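Long-range contacts in uncharacterized protein Rv3272 (Mycobacterium tuberculosis, PDB 5YX6), which binds fatty acyl-CoAs of varying chain length, most tightly palmitoyl-CoA, and is probably a family III CoA transferase of fatty acid metabolism: residues 13-19 and 36-41; 73-77 and 381-387; 266-271 and 292-296; 248-252 and 263-267. All blocks are in the same frame, centred on the assembly; numbering follows the deposited sequence.

Contact 1: 13-19 and 36-41; sequences FRVLDFT and AEVIKV
A right-handed beta-alpha-beta crossover brings strands 14-17 and 37-42 side by side, the linking helix 23-33 packing on the face of Val15, Val38 and Asp17. The strands run parallel, their axes 4.6 Å apart and inclined by 20°, with Arg14 opposite Glu37 and Val15 opposite Val38 (CA-CA 4.5 Å). Phe13, just before its strand, Val15 and Asp17 make the hydrogen bonds: Val15 N to Glu37 O, Ile39 N to Val15 O and Asp17 N to Ile39 O (2.7 Å each), Glu37 N to Phe13 O and Val41 N to Asp17 O (2.9 Å each). Such inner parallel strands are the heart of the large Rossmann-fold domain; strand 98-101 flanks 14-17. With chi1 and chi2 t in both residues and Arg14 chi3 m, Arg14 NE lies 2.7 Å and NH2 2.9 Å from Glu37 OE1, a salt bridge. Where strand 14-17 ends, Asp17 OD1 accepts from Thr19 N (2.9 Å), an Asx turn; Val41, still in its strand, places CG2 over the Phe18 ring, 4.1 Å from its centroid.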
loop_
_atom_site.group_PDB
_atom_site.type_symbol
_atom_site.label_atom_id
_atom_site.label_comp_id
_atom_site.label_asym_id
_atom_site.label_seq_id
_atom_site.Cartn_x
_atom_site.Cartn_y
_atom_site.Cartn_z
ATOM N N PHE A 13 -7.785 3.194 24.547
ATOM C CA PHE A 13 -6.872 2.086 24.248
ATOM C C PHE A 13 -5.413 2.513 24.380
ATOM O O PHE A 13 -5.024 3.589 23.920
ATOM C CB PHE A 13 -7.105 1.536 22.840
ATOM C CG PHE A 13 -8.386 0.777 22.682
ATOM C CD1 PHE A 13 -8.958 0.115 23.752
ATOM C CD2 PHE A 13 -9.019 0.721 21.457
ATOM C CE1 PHE A 13 -10.145 -0.585 23.596
ATOM C CE2 PHE A 13 -10.189 0.019 21.296
ATOM C CZ PHE A 13 -10.756 -0.634 22.366
ATOM N N ARG A 14 -4.601 1.648 24.971
ATOM C CA ARG A 14 -3.188 1.941 25.143
ATOM C C ARG A 14 -2.333 0.996 24.304
ATOM O O ARG A 14 -2.518 -0.219 24.330
ATOM C CB ARG A 14 -2.795 1.845 26.622
ATOM C CG ARG A 14 -1.295 1.962 26.852
ATOM C CD ARG A 14 -0.983 2.055 28.311
ATOM N NE ARG A 14 -1.493 3.300 28.864
ATOM C CZ ARG A 14 -1.408 3.636 30.150
ATOM N NH1 ARG A 14 -0.813 2.820 31.010
ATOM N NH2 ARG A 14 -1.904 4.794 30.570
ATOM N N VAL A 15 -1.397 1.566 23.556
ATOM C CA VAL A 15 -0.537 0.788 22.679
ATOM C C VAL A 15 0.918 0.950 23.091
ATOM O O VAL A 15 1.389 2.062 23.290
ATOM C CB VAL A 15 -0.708 1.215 21.206
ATOM C CG1 VAL A 15 0.187 0.387 20.295
ATOM C CG2 VAL A 15 -2.181 1.116 20.781
ATOM N N LEU A 16 1.618 -0.169 23.225
ATOM C CA LEU A 16 3.056 -0.174 23.485
ATOM C C LEU A 16 3.820 -0.395 22.188
ATOM O O LEU A 16 3.795 -1.499 21.644
ATOM C CB LEU A 16 3.414 -1.267 24.487
ATOM C CG LEU A 16 3.606 -0.799 25.918
ATOM C CD1 LEU A 16 2.337 -0.112 26.386
ATOM C CD2 LEU A 16 3.984 -1.977 26.820
ATOM N N ASP A 17 4.500 0.638 21.701
ATOM C CA ASP A 17 5.091 0.601 20.355
ATOM C C ASP A 17 6.610 0.407 20.410
ATOM O O ASP A 17 7.341 1.364 20.654
ATOM C CB ASP A 17 4.747 1.898 19.600
ATOM C CG ASP A 17 5.211 1.892 18.133
ATOM O OD1 ASP A 17 5.833 0.895 17.710
ATOM O OD2 ASP A 17 4.958 2.894 17.402
ATOM N N PHE A 18 7.074 -0.816 20.154
ATOM C CA PHE A 18 8.515 -1.123 20.153
ATOM C C PHE A 18 9.190 -0.910 18.784
ATOM O O PHE A 18 10.394 -1.143 18.651
ATOM C CB PHE A 18 8.770 -2.580 20.598
ATOM C CG PHE A 18 8.491 -2.861 22.069
ATOM C CD1 PHE A 18 7.201 -3.127 22.515
ATOM C CD2 PHE A 18 9.531 -2.912 22.989
ATOM C CE1 PHE A 18 6.949 -3.406 23.857
ATOM C CE2 PHE A 18 9.288 -3.189 24.326
ATOM C CZ PHE A 18 7.992 -3.438 24.764
ATOM N N THR A 19 8.435 -0.463 17.782
ATOM C CA THR A 19 8.924 -0.427 16.392
ATOM C C THR A 19 9.898 0.714 16.091
ATOM O O THR A 19 9.935 1.715 16.802
ATOM C CB THR A 19 7.760 -0.286 15.376
ATOM O OG1 THR A 19 7.199 1.028 15.472
ATOM C CG2 THR A 19 6.676 -1.328 15.614
ATOM N N ALA A 36 -5.832 6.510 19.898
ATOM C CA ALA A 36 -5.164 5.638 20.865
ATOM C C ALA A 36 -4.026 6.364 21.574
ATOM O O ALA A 36 -3.423 7.284 21.023
ATOM C CB ALA A 36 -4.633 4.391 20.177
ATOM N N GLU A 37 -3.755 5.971 22.812
ATOM C CA GLU A 37 -2.546 6.402 23.493
ATOM C C GLU A 37 -1.428 5.451 23.108
ATOM O O GLU A 37 -1.427 4.298 23.521
ATOM C CB GLU A 37 -2.740 6.421 25.010
ATOM C CG GLU A 37 -1.459 6.690 25.800
ATOM C CD GLU A 37 -1.675 6.702 27.317
ATOM O OE1 GLU A 37 -2.217 5.711 27.856
ATOM O OE2 GLU A 37 -1.294 7.697 27.971
ATOM N N VAL A 38 -0.473 5.936 22.324
ATOM C CA VAL A 38 0.598 5.088 21.821
ATOM C C VAL A 38 1.932 5.448 22.455
ATOM O O VAL A 38 2.415 6.564 22.333
ATOM C CB VAL A 38 0.717 5.189 20.288
ATOM C CG1 VAL A 38 1.929 4.413 19.794
ATOM C CG2 VAL A 38 -0.569 4.699 19.624
ATOM N N ILE A 39 2.523 4.485 23.145
ATOM C CA ILE A 39 3.747 4.723 23.895
ATOM C C ILE A 39 4.925 4.083 23.184
ATOM O O ILE A 39 4.997 2.855 23.088
ATOM C CB ILE A 39 3.657 4.154 25.328
ATOM C CG1 ILE A 39 2.456 4.738 26.065
ATOM C CG2 ILE A 39 4.952 4.408 26.092
ATOM C CD1 ILE A 39 2.261 4.136 27.434
ATOM N N LYS A 40 5.820 4.920 22.659
ATOM C CA LYS A 40 7.058 4.450 22.048
ATOM C C LYS A 40 7.989 3.908 23.120
ATOM O O LYS A 40 8.107 4.491 24.190
ATOM C CB LYS A 40 7.771 5.570 21.284
ATOM C CG LYS A 40 7.204 5.916 19.939
ATOM C CD LYS A 40 8.122 6.899 19.224
ATOM C CE LYS A 40 9.320 6.207 18.570
ATOM N NZ LYS A 40 8.921 5.275 17.470
ATOM N N VAL A 41 8.636 2.788 22.829
ATOM C CA VAL A 41 9.694 2.264 23.672
ATOM C C VAL A 41 11.019 2.397 22.918
ATOM O O VAL A 41 11.235 1.717 21.920
ATOM C CB VAL A 41 9.434 0.795 24.055
ATOM C CG1 VAL A 41 10.604 0.226 24.862
ATOM C CG2 VAL A 41 8.103 0.668 24.828
HETATM O O HOH W 1 12.092 -1.008 21.053
HETATM O O HOH W 2 11.990 2.966 18.995
#

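Contact 2: 73-77 and 381-387; sequences KKSVT and PTAGEHN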
loop_
_atom_site.group_PDB
_atom_site.type_symbol
_atom_site.label_atom_id
_atom_site.label_comp_id
_atom_site.label_asym_id
_atom_site.label_seq_id
_atom_site.Cartn_x
_atom_site.Cartn_y
_atom_site.Cartn_z
ATOM N N LYS A 73 2.673 10.871 19.939
ATOM C CA LYS A 73 3.054 9.693 20.693
ATOM C C LYS A 73 3.715 10.087 22.006
ATOM O O LYS A 73 4.104 11.240 22.195
ATOM C CB LYS A 73 3.978 8.799 19.878
ATOM C CG LYS A 73 3.280 8.121 18.719
ATOM C CD LYS A 73 4.221 7.180 17.988
ATOM C CE LYS A 73 3.604 6.633 16.703
ATOM N NZ LYS A 73 4.556 5.691 16.042
ATOM N N LYS A 74 3.795 9.131 22.923
ATOM C CA LYS A 74 4.575 9.291 24.135
ATOM C C LYS A 74 5.830 8.441 24.060
ATOM O O LYS A 74 5.927 7.545 23.223
ATOM C CB LYS A 74 3.721 8.959 25.357
ATOM C CG LYS A 74 2.470 9.800 25.340
ATOM C CD LYS A 74 1.670 9.755 26.610
ATOM C CE LYS A 74 0.500 10.727 26.498
ATOM N NZ LYS A 74 -0.408 10.684 27.680
ATOM N N SER A 75 6.796 8.730 24.924
ATOM C CA SER A 75 8.071 8.033 24.875
ATOM C C SER A 75 8.593 7.608 26.240
ATOM O O SER A 75 8.559 8.376 27.210
ATOM C CB SER A 75 9.124 8.912 24.177
ATOM O OG SER A 75 10.394 8.275 24.134
ATOM N N VAL A 76 9.058 6.366 26.306
ATOM C CA VAL A 76 9.816 5.905 27.447
ATOM C C VAL A 76 11.158 5.450 26.900
ATOM O O VAL A 76 11.250 4.918 25.790
ATOM C CB VAL A 76 9.110 4.775 28.261
ATOM C CG1 VAL A 76 7.742 5.245 28.747
ATOM C CG2 VAL A 76 8.996 3.486 27.456
ATOM N N THR A 77 12.202 5.704 27.673
ATOM C CA THR A 77 13.537 5.290 27.313
ATOM C C THR A 77 13.962 4.182 28.254
ATOM O O THR A 77 13.865 4.296 29.484
ATOM C CB THR A 77 14.503 6.488 27.359
ATOM O OG1 THR A 77 14.883 6.833 26.019
ATOM C CG2 THR A 77 15.749 6.185 28.182
ATOM N N PRO A 381 7.159 13.272 20.740
ATOM C CA PRO A 381 7.747 13.333 22.085
ATOM C C PRO A 381 9.270 13.442 22.037
ATOM O O PRO A 381 9.887 12.915 21.113
ATOM C CB PRO A 381 7.337 11.995 22.707
ATOM C CG PRO A 381 7.278 11.060 21.524
ATOM C CD PRO A 381 6.720 11.907 20.392
ATOM N N THR A 382 9.868 14.087 23.032
ATOM C CA THR A 382 11.313 14.015 23.202
ATOM C C THR A 382 11.648 12.617 23.719
ATOM O O THR A 382 10.795 11.939 24.289
ATOM C CB THR A 382 11.841 15.099 24.175
ATOM O OG1 THR A 382 11.205 14.967 25.457
ATOM C CG2 THR A 382 11.562 16.488 23.621
ATOM N N ALA A 383 12.871 12.166 23.489
ATOM C CA ALA A 383 13.259 10.824 23.894
ATOM C C ALA A 383 13.132 10.626 25.413
ATOM O O ALA A 383 13.786 11.315 26.193
ATOM C CB ALA A 383 14.676 10.539 23.437
ATOM N N GLY A 384 12.282 9.690 25.825
ATOM C CA GLY A 384 12.152 9.353 27.230
ATOM C C GLY A 384 11.312 10.338 28.024
ATOM O O GLY A 384 11.318 10.312 29.259
ATOM N N GLU A 385 10.586 11.196 27.313
ATOM C CA GLU A 385 9.817 12.274 27.925
ATOM C C GLU A 385 8.884 11.812 29.044
ATOM O O GLU A 385 8.630 12.556 29.988
ATOM C CB GLU A 385 9.012 13.011 26.845
ATOM C CG GLU A 385 8.183 14.200 27.351
ATOM C CD GLU A 385 7.587 15.033 26.219
ATOM O OE1 GLU A 385 7.986 14.827 25.056
ATOM O OE2 GLU A 385 6.702 15.879 26.485
ATOM N N HIS A 386 8.400 10.581 28.967
ATOM C CA HIS A 386 7.407 10.125 29.931
ATOM C C HIS A 386 7.903 9.018 30.854
ATOM O O HIS A 386 7.108 8.255 31.399
ATOM C CB HIS A 386 6.156 9.669 29.183
ATOM C CG HIS A 386 5.597 10.718 28.275
ATOM N ND1 HIS A 386 5.960 10.824 26.951
ATOM C CD2 HIS A 386 4.742 11.741 28.513
ATOM C CE1 HIS A 386 5.334 11.852 26.406
ATOM N NE2 HIS A 386 4.591 12.426 27.334
ATOM N N ASN A 387 9.219 8.930 31.011
ATOM C CA ASN A 387 9.817 7.988 31.951
ATOM C C ASN A 387 9.218 8.082 33.355
ATOM O O ASN A 387 8.821 7.075 33.929
ATOM C CB ASN A 387 11.329 8.191 32.011
ATOM C CG ASN A 387 12.052 7.508 30.863
ATOM O OD1 ASN A 387 11.422 6.908 29.993
ATOM N ND2 ASN A 387 13.380 7.576 30.869
#
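The imidazole of His386 lies under the side chain of Lys74, whose CB sits over the ring face, 3.7 Å from the centroid, in a CH-pi contact. At the ring edge, His386 ND1 accepts a hydrogen bond from Ser75 N (3.0 Å), and His386 N returns one to Ser75 O (2.8 Å), so one residue satisfies both backbone groups of Ser75. Irregular chain thus supplies, at this sheet edge, bonds of the kind a further strand would make. Two overlapping turns shape the partner, type II from Thr382 to Glu385 and type I from Gly384 to Asn387. Gly384, with positive phi, lies against Thr77 where a CB would clash, and its N donates to Ser75 OG (2.9 Å), which also bonds Glu42. Further along, Asn387 OD1 mimics a backbone carbonyl by accepting from Thr77 N at 2.7 Å. Pro381 packs its ring on Ser75, CB to CB 3.9 Å. Strand 74-77 is the outermost of the sheet within this chain, with 37-42 on its inner side, while His386 occupies the N-cap position before the C-terminal helix 387-390, whose Phe390 packs on Lys74 and Val76.

Contact 3: 266-271 and 292-296; sequences YVPKHW and QRSRS
Cation-pi stacking dominates this contact, in which an arginine from one helix lies across a tryptophan from another. The guanidinium of Arg295 rests flat on the indole of Trp271, centres 3.6 Å apart and planes at 25°; Arg295 CZ lies 3.6 Å from the centroid of the five-membered ring and only 14° off its normal. Aliphatic packing extends the overlap, since Arg295 CD sits 3.7 Å above the centroid of the six-membered ring in a CH-pi contact. The rotamers that allow this are t for chi1 of Trp271 (163°) and m, t, m for the first three angles of Arg295, with chi4 near -81° to turn the guanidinium onto the indole.

Hydrogen bonding uses the guanidinium edge: Arg295 NH2 donates to Tyr266 O at 2.9 Å, while NE and NH1 are taken by Gln249 O and Phe289 O. A cation is thus held by carbonyls around its rim and an aromatic face beneath it. Looser packing completes the contact, with the Gln292 side chain beside the Tyr266 ring.

For the backbone, the closest CA pair across the segments is Tyr266 to Gln292, at 7.2 Å. Val267 is the N-cap, Pro268 begins helix 268-277, and Trp271 N closes the first turn onto Val267 O (2.9 Å). Gln292 and Arg295, three residues apart, present neighbouring positions of helix 292-297, and Leu302 of helix 299-310 packs against both Trp271 and Arg295.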
loop_
_atom_site.group_PDB
_atom_site.type_symbol
_atom_site.label_atom_id
_atom_site.label_comp_id
_atom_site.label_asym_id
_atom_site.label_seq_id
_atom_site.Cartn_x
_atom_site.Cartn_y
_atom_site.Cartn_z
ATOM N N TYR A 266 -9.779 3.166 -23.390
ATOM C CA TYR A 266 -9.834 1.879 -24.059
ATOM C C TYR A 266 -11.262 1.332 -24.143
ATOM O O TYR A 266 -11.541 0.459 -24.964
ATOM C CB TYR A 266 -8.918 0.883 -23.344
ATOM C CG TYR A 266 -9.276 0.670 -21.894
ATOM C CD1 TYR A 266 -8.782 1.518 -20.912
ATOM C CD2 TYR A 266 -10.111 -0.368 -21.504
ATOM C CE1 TYR A 266 -9.106 1.342 -19.585
ATOM C CE2 TYR A 266 -10.439 -0.558 -20.171
ATOM C CZ TYR A 266 -9.932 0.301 -19.216
ATOM O OH TYR A 266 -10.252 0.131 -17.885
ATOM N N VAL A 267 -12.166 1.833 -23.302
ATOM C CA VAL A 267 -13.581 1.482 -23.425
ATOM C C VAL A 267 -14.143 2.128 -24.683
ATOM O O VAL A 267 -13.928 3.318 -24.914
ATOM C CB VAL A 267 -14.407 1.922 -22.203
ATOM N N PRO A 268 -14.868 1.344 -25.496
ATOM C CA PRO A 268 -15.396 1.738 -26.810
ATOM C C PRO A 268 -15.906 3.183 -26.896
ATOM O O PRO A 268 -15.509 3.896 -27.821
ATOM C CB PRO A 268 -16.531 0.740 -27.020
ATOM C CG PRO A 268 -16.007 -0.507 -26.396
ATOM C CD PRO A 268 -15.192 -0.062 -25.188
ATOM N N LYS A 269 -16.752 3.607 -25.961
ATOM C CA LYS A 269 -17.239 4.988 -25.936
ATOM C C LYS A 269 -16.091 5.986 -25.783
ATOM O O LYS A 269 -16.108 7.059 -26.378
ATOM C CB LYS A 269 -18.254 5.192 -24.805
ATOM N N HIS A 270 -15.096 5.636 -24.973
ATOM C CA HIS A 270 -13.960 6.529 -24.747
ATOM C C HIS A 270 -13.002 6.559 -25.935
ATOM O O HIS A 270 -12.541 7.622 -26.358
ATOM C CB HIS A 270 -13.210 6.098 -23.498
ATOM C CG HIS A 270 -13.999 6.263 -22.241
ATOM N ND1 HIS A 270 -13.579 5.762 -21.030
ATOM C CD2 HIS A 270 -15.173 6.894 -22.006
ATOM C CE1 HIS A 270 -14.468 6.066 -20.101
ATOM N NE2 HIS A 270 -15.446 6.750 -20.667
ATOM N N TRP A 271 -12.718 5.378 -26.471
ATOM C CA TRP A 271 -11.875 5.239 -27.644
ATOM C C TRP A 271 -12.411 6.045 -28.842
ATOM O O TRP A 271 -11.665 6.798 -29.475
ATOM C CB TRP A 271 -11.753 3.758 -28.012
ATOM C CG TRP A 271 -11.270 3.523 -29.402
ATOM C CD1 TRP A 271 -11.987 2.999 -30.438
ATOM C CD2 TRP A 271 -9.954 3.772 -29.909
ATOM N NE1 TRP A 271 -11.207 2.926 -31.565
ATOM C CE2 TRP A 271 -9.951 3.388 -31.267
ATOM C CE3 TRP A 271 -8.782 4.295 -29.351
ATOM C CZ2 TRP A 271 -8.820 3.506 -32.075
ATOM C CZ3 TRP A 271 -7.658 4.408 -30.154
ATOM C CH2 TRP A 271 -7.689 4.020 -31.504
ATOM N N GLN A 292 -11.148 -3.836 -29.686
ATOM C CA GLN A 292 -10.156 -3.664 -28.623
ATOM C C GLN A 292 -9.043 -4.705 -28.665
ATOM O O GLN A 292 -7.892 -4.399 -28.350
ATOM C CB GLN A 292 -10.813 -3.683 -27.246
ATOM C CG GLN A 292 -9.819 -3.386 -26.131
ATOM C CD GLN A 292 -10.486 -3.100 -24.802
ATOM O OE1 GLN A 292 -11.643 -2.668 -24.748
ATOM N NE2 GLN A 292 -9.752 -3.329 -23.714
ATOM N N ARG A 293 -9.384 -5.939 -29.027
ATOM C CA ARG A 293 -8.384 -6.999 -29.103
ATOM C C ARG A 293 -7.354 -6.651 -30.171
ATOM O O ARG A 293 -6.166 -6.937 -30.019
ATOM C CB ARG A 293 -9.038 -8.350 -29.411
ATOM N N SER A 294 -7.817 -6.008 -31.242
ATOM C CA SER A 294 -6.936 -5.551 -32.311
ATOM C C SER A 294 -5.994 -4.483 -31.781
ATOM O O SER A 294 -4.825 -4.430 -32.158
ATOM C CB SER A 294 -7.738 -5.012 -33.493
ATOM O OG SER A 294 -8.605 -6.005 -34.006
ATOM N N ARG A 295 -6.516 -3.627 -30.910
ATOM C CA ARG A 295 -5.712 -2.573 -30.313
ATOM C C ARG A 295 -4.572 -3.168 -29.491
ATOM O O ARG A 295 -3.483 -2.605 -29.449
ATOM C CB ARG A 295 -6.574 -1.642 -29.449
ATOM C CG ARG A 295 -7.561 -0.802 -30.252
ATOM C CD ARG A 295 -7.985 0.459 -29.504
ATOM N NE ARG A 295 -9.037 0.232 -28.513
ATOM C CZ ARG A 295 -10.334 0.145 -28.805
ATOM N NH1 ARG A 295 -10.743 0.250 -30.067
ATOM N NH2 ARG A 295 -11.225 -0.052 -27.840
ATOM N N SER A 296 -4.819 -4.294 -28.829
ATOM C CA SER A 296 -3.771 -4.941 -28.048
ATOM C C SER A 296 -2.717 -5.602 -28.943
ATOM O O SER A 296 -1.520 -5.412 -28.733
ATOM C CB SER A 296 -4.371 -5.973 -27.093
ATOM O OG SER A 296 -5.160 -5.342 -26.097
#

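Contact 4: 248-252 and 263-267; sequences TQPSD and ISAYV
Strand 260-264 pairs with the chain leading into strand 253-255, and the ladder opens with Ile263. This residue forms an antiparallel hydrogen-bonded pair with Asp252 (CA-CA 5.8 Å): Ile263 N donates to Asp252 O at 3.0 Å and Asp252 N to Ile263 O at 3.1 Å. Ser264 follows, facing Ser251 as a non-hydrogen-bonded pair at CA-CA 4.1 Å. Both serines have t rotamers and point to one face, where Ser251 OG and Ser264 OG share a hydrogen bond of 2.9 Å; Ile145 of the second subunit packs on both. Ala265 continues the register after the regular strand has ended, its N donating to Pro250 O at 2.9 Å with a nearly straight N-H...O angle of 175°. Pro250 follows a cis peptide bond, and Gln249 OE1 reaches forward to accept from Ser251 N (3.1 Å). Tyr266 then leaves the extended conformation (phi/psi -107/-19) and, with chi1 at 59°, turns its ring toward Thr248, whose CB sits over the face 3.9 Å from the centroid. Helix 268-277 follows.

As a worked case of strand pairing outlasting regular strand geometry, the contact combines two kinds of chemistry: three backbone hydrogen bonds and a serine pair supply the polar part, and the Tyr266 ring adds an apolar CH-pi cover where the pairing stops.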
loop_
_atom_site.group_PDB
_atom_site.type_symbol
_atom_site.label_atom_id
_atom_site.label_comp_id
_atom_site.label_asym_id
_atom_site.label_seq_id
_atom_site.Cartn_x
_atom_site.Cartn_y
_atom_site.Cartn_z
ATOM N N THR A 248 -5.027 -3.424 -22.353
ATOM C CA THR A 248 -6.174 -2.550 -22.603
ATOM C C THR A 248 -5.718 -1.207 -23.150
ATOM O O THR A 248 -5.375 -0.310 -22.383
ATOM C CB THR A 248 -7.007 -2.302 -21.328
ATOM O OG1 THR A 248 -6.135 -2.006 -20.228
ATOM C CG2 THR A 248 -7.847 -3.518 -20.994
ATOM N N GLN A 249 -5.752 -1.056 -24.469
ATOM C CA GLN A 249 -5.145 0.097 -25.124
ATOM C C GLN A 249 -6.193 0.936 -25.853
ATOM O O GLN A 249 -7.192 0.400 -26.334
ATOM C CB GLN A 249 -4.063 -0.367 -26.098
ATOM C CG GLN A 249 -2.924 -1.116 -25.430
ATOM C CD GLN A 249 -2.247 -0.299 -24.349
ATOM O OE1 GLN A 249 -1.954 0.883 -24.537
ATOM N NE2 GLN A 249 -2.010 -0.924 -23.197
ATOM N N PRO A 250 -5.978 2.259 -25.931
ATOM C CA PRO A 250 -4.827 3.036 -25.449
ATOM C C PRO A 250 -4.884 3.404 -23.969
ATOM O O PRO A 250 -5.853 4.001 -23.503
ATOM C CB PRO A 250 -4.875 4.295 -26.318
ATOM C CG PRO A 250 -6.314 4.477 -26.608
ATOM C CD PRO A 250 -6.895 3.087 -26.732
ATOM N N SER A 251 -3.820 3.055 -23.252
ATOM C CA SER A 251 -3.672 3.331 -21.826
ATOM C C SER A 251 -2.185 3.391 -21.492
ATOM O O SER A 251 -1.574 2.390 -21.117
ATOM C CB SER A 251 -4.376 2.261 -20.984
ATOM O OG SER A 251 -4.564 2.691 -19.646
ATOM N N ASP A 252 -1.604 4.576 -21.647
ATOM C CA ASP A 252 -0.163 4.728 -21.592
ATOM C C ASP A 252 0.216 6.198 -21.514
ATOM O O ASP A 252 -0.635 7.062 -21.304
ATOM C CB ASP A 252 0.481 4.079 -22.824
ATOM C CG ASP A 252 1.871 3.516 -22.542
ATOM O OD1 ASP A 252 2.616 4.122 -21.740
ATOM O OD2 ASP A 252 2.217 2.463 -23.122
ATOM N N ILE A 263 -2.864 8.978 -21.031
ATOM C CA ILE A 263 -4.247 8.802 -21.462
ATOM C C ILE A 263 -4.736 7.379 -21.241
ATOM O O ILE A 263 -4.043 6.422 -21.568
ATOM C CB ILE A 263 -4.432 9.130 -22.969
ATOM C CG1 ILE A 263 -4.068 10.582 -23.280
ATOM C CG2 ILE A 263 -5.853 8.855 -23.398
ATOM C CD1 ILE A 263 -3.976 10.876 -24.780
ATOM N N SER A 264 -5.937 7.237 -20.698
ATOM C CA SER A 264 -6.586 5.932 -20.669
ATOM C C SER A 264 -7.985 6.028 -21.276
ATOM O O SER A 264 -8.897 6.600 -20.681
ATOM C CB SER A 264 -6.661 5.381 -19.246
ATOM O OG SER A 264 -7.092 4.031 -19.277
ATOM N N ALA A 265 -8.139 5.466 -22.467
ATOM C CA ALA A 265 -9.388 5.542 -23.202
ATOM C C ALA A 265 -9.557 4.293 -24.052
ATOM O O ALA A 265 -9.465 4.344 -25.276
ATOM C CB ALA A 265 -9.429 6.795 -24.060
ATOM N N TYR A 266 -9.779 3.166 -23.390
ATOM C CA TYR A 266 -9.834 1.879 -24.059
ATOM C C TYR A 266 -11.262 1.332 -24.143
ATOM O O TYR A 266 -11.541 0.459 -24.964
ATOM C CB TYR A 266 -8.918 0.883 -23.344
ATOM C CG TYR A 266 -9.276 0.670 -21.894
ATOM C CD1 TYR A 266 -8.782 1.518 -20.912
ATOM C CD2 TYR A 266 -10.111 -0.368 -21.504
ATOM C CE1 TYR A 266 -9.106 1.342 -19.585
ATOM C CE2 TYR A 266 -10.439 -0.558 -20.171
ATOM C CZ TYR A 266 -9.932 0.301 -19.216
ATOM O OH TYR A 266 -10.252 0.131 -17.885
ATOM N N VAL A 267 -12.166 1.833 -23.302
ATOM C CA VAL A 267 -13.581 1.482 -23.425
ATOM C C VAL A 267 -14.143 2.128 -24.683
ATOM O O VAL A 267 -13.928 3.318 -24.914
ATOM C CB VAL A 267 -14.407 1.922 -22.203
#

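In the fold
The four contacts form two touching pairs at opposite sides of the chain's centre. Contacts 1 and 2, with centres 11 Å apart, both reach the parallel sheet of the Rossmann-fold domain through neighbouring strands 37-42 and 74-77. Contacts 3 and 4, whose centres are 7 Å apart, share Tyr266 and Val267, where strand 260-264 gives way to helix 268-277. Between the pairs the centres are 46 to 58 Å apart. Contact 1 closes first along the chain. After 74-77 the chain completes the sheet with strands 98-101, 126-131 and 201-205, builds the distant region that holds contacts 3 and 4, and only then returns, with 381-387, to the edge at 74-77, closing contact 2.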